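Local coordinates for p-nitrophenyl phosphatase (Pho2) (PDB 3QGM), which probably hydrolyses phosphate esters as a metal-dependent phosphatase of the haloacid dehalogenase (HAD) superfamily and holds a bound calcium ion, at residues A[28-33]-A[62-67]; A[99-104]-A[120-125]. All coordinates share one frame; numbering follows the deposited sequence.

Contact 1: residues A[28-33]-A[62-67]; sequences EGVEGV and RSFGLE
Val30 and Leu66 meet through their methyl groups, CG1 of Val30 lying 3.6 Å from CD2 of Leu66, and this pair is the closest approach between residues 28-33 and 62-67. The two branches of Val30 share the work. CG1, anti to the backbone N (chi1 162°), goes to Leu66 and also lies 3.8 Å from the carbonyl O of Phe64, while CG2 turns to the aromatic residue and reaches Phe64 CB at 3.9 Å. The phenyl ring itself leads away from the helix, so that the base of Phe64 rather than its ring carries most of this touch. One turn further along the helix, Val33 meets the other branch of Leu66: its CG1 stands 3.8 Å from Leu66 CD1, with the two side chains crossing at about a right angle. The forked end of leucine thus serves two valines spaced i and i+3 on one helix face, for which their short, beta-branched side chains are well shaped.

What brings Phe64 and Leu66 to that face is the end of helix 54-63. Gly65 closes it in a Schellman motif with positive phi (106°), a backbone conformation that glycine, lacking CB, adopts readily; its N bonds back to Arg62 O at 2.9 Å. The chain then turns, and Leu66 points at the helix. Ile19, in the loop after the metal-binding Asp14 and Asp16, touches Val33, Phe64 and Leu66, and Pro25 of strand 24-25 touches Val30 and Phe64. Since all four touching residues are buried and meet through carbon-rich surfaces, the attachment rests on shape and the hydrophobic effect rather than on directional bonds between the segments.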
# COMPACT_ATOMS: atom_id res chain seq x y z
N GLU A 28 -25.94 26.49 5.25
CA GLU A 28 -25.70 26.93 6.63
C GLU A 28 -24.22 27.25 6.86
O GLU A 28 -23.87 28.12 7.67
CB GLU A 28 -26.16 25.87 7.62
CG GLU A 28 -27.58 25.39 7.43
CD GLU A 28 -27.69 24.02 6.73
OE1 GLU A 28 -27.11 23.84 5.63
OE2 GLU A 28 -28.39 23.15 7.28
N GLY A 29 -23.34 26.54 6.14
CA GLY A 29 -21.90 26.86 6.14
C GLY A 29 -21.55 28.15 5.40
O GLY A 29 -20.74 28.97 5.88
N VAL A 30 -22.14 28.36 4.23
CA VAL A 30 -21.97 29.61 3.50
C VAL A 30 -22.43 30.79 4.34
O VAL A 30 -21.70 31.77 4.50
CB VAL A 30 -22.72 29.59 2.11
CG1 VAL A 30 -22.91 31.01 1.57
CG2 VAL A 30 -22.00 28.69 1.10
N GLU A 31 -23.65 30.70 4.87
CA GLU A 31 -24.20 31.73 5.72
C GLU A 31 -23.22 32.05 6.86
O GLU A 31 -22.92 33.21 7.14
CB GLU A 31 -25.51 31.24 6.35
CG GLU A 31 -26.82 31.22 5.49
CD GLU A 31 -28.03 30.59 6.28
OE1 GLU A 31 -28.64 31.34 7.11
OE2 GLU A 31 -28.35 29.37 6.10
N GLY A 32 -22.73 31.02 7.53
CA GLY A 32 -21.82 31.20 8.65
C GLY A 32 -20.56 31.94 8.28
O GLY A 32 -20.07 32.76 9.05
N VAL A 33 -20.02 31.65 7.11
CA VAL A 33 -18.82 32.36 6.67
C VAL A 33 -19.15 33.81 6.49
O VAL A 33 -18.43 34.69 6.96
CB VAL A 33 -18.29 31.82 5.33
CG1 VAL A 33 -17.25 32.83 4.73
CG2 VAL A 33 -17.68 30.46 5.53
N ARG A 62 -15.77 31.15 -4.32
CA ARG A 62 -16.48 32.27 -4.94
C ARG A 62 -17.76 31.85 -5.64
O ARG A 62 -18.71 32.60 -5.58
CB ARG A 62 -15.57 33.09 -5.88
CG ARG A 62 -14.36 33.69 -5.17
CD ARG A 62 -13.26 34.08 -6.21
NE ARG A 62 -12.25 34.94 -5.62
CZ ARG A 62 -11.15 35.38 -6.25
NH1 ARG A 62 -10.87 35.02 -7.51
NH2 ARG A 62 -10.32 36.17 -5.60
N SER A 63 -17.81 30.68 -6.28
CA SER A 63 -19.06 30.20 -6.90
C SER A 63 -20.16 29.97 -5.84
O SER A 63 -21.33 29.98 -6.18
CB SER A 63 -18.86 28.95 -7.76
OG SER A 63 -18.79 27.74 -6.99
N PHE A 64 -19.77 29.74 -4.58
CA PHE A 64 -20.74 29.62 -3.47
C PHE A 64 -21.27 30.97 -3.00
O PHE A 64 -22.17 31.05 -2.19
CB PHE A 64 -20.09 28.91 -2.27
CG PHE A 64 -19.70 27.47 -2.52
CD1 PHE A 64 -20.24 26.75 -3.57
CD2 PHE A 64 -18.80 26.84 -1.69
CE1 PHE A 64 -19.89 25.45 -3.77
CE2 PHE A 64 -18.45 25.52 -1.90
CZ PHE A 64 -18.96 24.84 -2.95
N GLY A 65 -20.65 32.05 -3.46
CA GLY A 65 -21.13 33.37 -3.12
C GLY A 65 -20.25 34.07 -2.10
O GLY A 65 -20.61 35.13 -1.60
N LEU A 66 -19.10 33.47 -1.79
CA LEU A 66 -18.24 34.02 -0.76
C LEU A 66 -17.23 34.96 -1.42
O LEU A 66 -16.78 34.73 -2.55
CB LEU A 66 -17.52 32.89 0.01
CG LEU A 66 -18.41 31.76 0.56
CD1 LEU A 66 -17.61 30.86 1.47
CD2 LEU A 66 -19.59 32.31 1.31
N GLU A 67 -16.88 35.99 -0.67
CA GLU A 67 -15.90 36.96 -1.05
C GLU A 67 -14.62 36.48 -0.39
O GLU A 67 -14.53 36.46 0.83
CB GLU A 67 -16.29 38.34 -0.52
CG GLU A 67 -15.87 39.51 -1.39
CD GLU A 67 -17.08 40.38 -1.79
OE1 GLU A 67 -17.88 39.91 -2.64
OE2 GLU A 67 -17.24 41.50 -1.25

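Contact 2: residues A[99-104]-A[120-125]; sequences EGLIEE and YLVVGS
Leu101 and Gly124 mark the nearest approach of the two backbones, with their CA atoms 7.4 Å apart, one in the first turn of helix 99-107 and the other just beyond the end of strand 120-123. The helix is held by its own bonds, such as Glu103 N to Glu99 O at 2.8 Å, whereas the strand pairs with its neighbours on both flanks, strands 92-95 and 146-149. Strand alternation sends Val122 toward the helix and Val123 away from it.

This is a parallel sheet with a helix packed on one face. The chain leaves strand 92-95, runs through helix 99-107 and strand 111-112, and later returns as strand 120-123, next to strand 92-95. Such alternating alpha/beta architecture fits the cap domain expected in this branch of the HAD superfamily, and the contact lies away from the metal site.

A single methyl makes the apolar junction. In Leu101, chi1 (178°) sends CG out from the helix, anti to the backbone N, and chi2 (53°) then sets CD2 against the strand. There CD2 lies 4.1 Å from Val122 CG1 and equally far, 4.1 Å, from Gly124 CA. Leucine suits this place because it is long enough to span from helix to sheet, and valine because its branched, compact side chain is at home in a strand. Gly124 has no side chain, and CD2 rests directly against its CA. Thr95 and Thr150 also touch Leu101, while Ile84 of helix 76-87 packs on Val122.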
# COMPACT_ATOMS: atom_id res chain seq x y z
N GLU A 99 -2.78 16.53 -11.94
CA GLU A 99 -2.39 17.79 -12.58
C GLU A 99 -2.39 19.02 -11.68
O GLU A 99 -1.58 19.90 -11.86
CB GLU A 99 -3.26 18.05 -13.82
CG GLU A 99 -3.17 16.89 -14.71
CD GLU A 99 -3.30 17.20 -16.14
OE1 GLU A 99 -4.19 17.99 -16.50
OE2 GLU A 99 -2.50 16.61 -16.89
N GLY A 100 -3.30 19.09 -10.75
CA GLY A 100 -3.36 20.22 -9.86
C GLY A 100 -2.19 20.29 -8.90
O GLY A 100 -1.78 21.39 -8.51
N LEU A 101 -1.64 19.14 -8.50
CA LEU A 101 -0.43 19.15 -7.71
C LEU A 101 0.77 19.58 -8.54
O LEU A 101 1.56 20.45 -8.12
CB LEU A 101 -0.18 17.81 -7.08
CG LEU A 101 1.10 17.69 -6.27
CD1 LEU A 101 1.25 18.78 -5.18
CD2 LEU A 101 1.14 16.27 -5.63
N ILE A 102 0.88 19.02 -9.74
CA ILE A 102 1.96 19.33 -10.67
C ILE A 102 1.93 20.84 -10.93
O ILE A 102 2.96 21.49 -10.95
CB ILE A 102 1.77 18.58 -11.99
CG1 ILE A 102 1.93 17.04 -11.78
CG2 ILE A 102 2.72 19.11 -13.03
CD1 ILE A 102 1.59 16.23 -13.01
N GLU A 103 0.74 21.37 -11.17
CA GLU A 103 0.56 22.81 -11.39
C GLU A 103 1.16 23.62 -10.25
O GLU A 103 1.88 24.59 -10.52
CB GLU A 103 -0.91 23.17 -11.56
CG GLU A 103 -1.13 24.58 -12.10
CD GLU A 103 -2.16 24.68 -13.19
OE1 GLU A 103 -3.21 24.01 -13.16
OE2 GLU A 103 -1.88 25.43 -14.12
N GLU A 104 0.83 23.27 -9.00
CA GLU A 104 1.28 24.06 -7.85
C GLU A 104 2.77 23.88 -7.69
O GLU A 104 3.50 24.80 -7.35
CB GLU A 104 0.55 23.67 -6.56
CG GLU A 104 -0.94 24.06 -6.54
CD GLU A 104 -1.18 25.60 -6.47
OE1 GLU A 104 -0.21 26.34 -6.21
OE2 GLU A 104 -2.33 26.07 -6.63
N TYR A 120 13.43 15.45 -4.68
CA TYR A 120 12.27 15.26 -3.82
C TYR A 120 11.29 14.28 -4.47
O TYR A 120 11.00 14.38 -5.68
CB TYR A 120 11.52 16.57 -3.58
CG TYR A 120 12.17 17.56 -2.60
CD1 TYR A 120 13.29 18.30 -2.96
CD2 TYR A 120 11.64 17.73 -1.30
CE1 TYR A 120 13.89 19.18 -2.04
CE2 TYR A 120 12.25 18.61 -0.38
CZ TYR A 120 13.36 19.34 -0.78
OH TYR A 120 13.91 20.22 0.09
N LEU A 121 10.77 13.38 -3.63
CA LEU A 121 9.62 12.59 -3.96
C LEU A 121 8.40 13.24 -3.32
O LEU A 121 8.36 13.43 -2.12
CB LEU A 121 9.83 11.13 -3.43
CG LEU A 121 8.61 10.18 -3.43
CD1 LEU A 121 8.02 10.04 -4.87
CD2 LEU A 121 8.99 8.77 -2.74
N VAL A 122 7.40 13.56 -4.13
CA VAL A 122 6.18 14.22 -3.71
C VAL A 122 4.99 13.29 -3.97
O VAL A 122 4.69 12.94 -5.10
CB VAL A 122 6.02 15.58 -4.44
CG1 VAL A 122 4.83 16.35 -3.92
CG2 VAL A 122 7.30 16.40 -4.28
N VAL A 123 4.39 12.80 -2.89
CA VAL A 123 3.37 11.79 -3.01
C VAL A 123 2.05 12.50 -2.83
O VAL A 123 1.84 13.14 -1.83
CB VAL A 123 3.58 10.70 -1.94
CG1 VAL A 123 2.29 9.97 -1.70
CG2 VAL A 123 4.71 9.73 -2.37
N GLY A 124 1.21 12.45 -3.83
CA GLY A 124 -0.17 12.89 -3.74
C GLY A 124 -1.03 11.81 -4.43
O GLY A 124 -0.53 11.04 -5.26
N SER A 125 -2.32 11.77 -4.07
CA SER A 125 -3.25 10.86 -4.68
C SER A 125 -3.31 11.01 -6.18
O SER A 125 -3.13 12.13 -6.70
CB SER A 125 -4.64 11.09 -4.13
OG SER A 125 -5.42 9.97 -4.43

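Overall arrangement
Both contacts are buried and apolar, yet they belong to different sheets: contact 1 joins helix 27-38 to the turn that follows helix 54-63, beside the six-stranded sheet whose strand 10-14 leads to the metal, whereas contact 2 seats a helix on the five-stranded sheet. Their centres are 28 Å apart, their nearest atoms about 12 Å, and contact 1 closes along the chain before contact 2 opens. Contact 1 buries twice the area, 202 Å² against 101 Å², through three residue pairs, while contact 2 relies on one leucine. Glycine matters in each for a different reason: Gly65 permits a backbone turn, Gly124 a close side-chain approach. Only contact 1 lies near the calcium-binding aspartates.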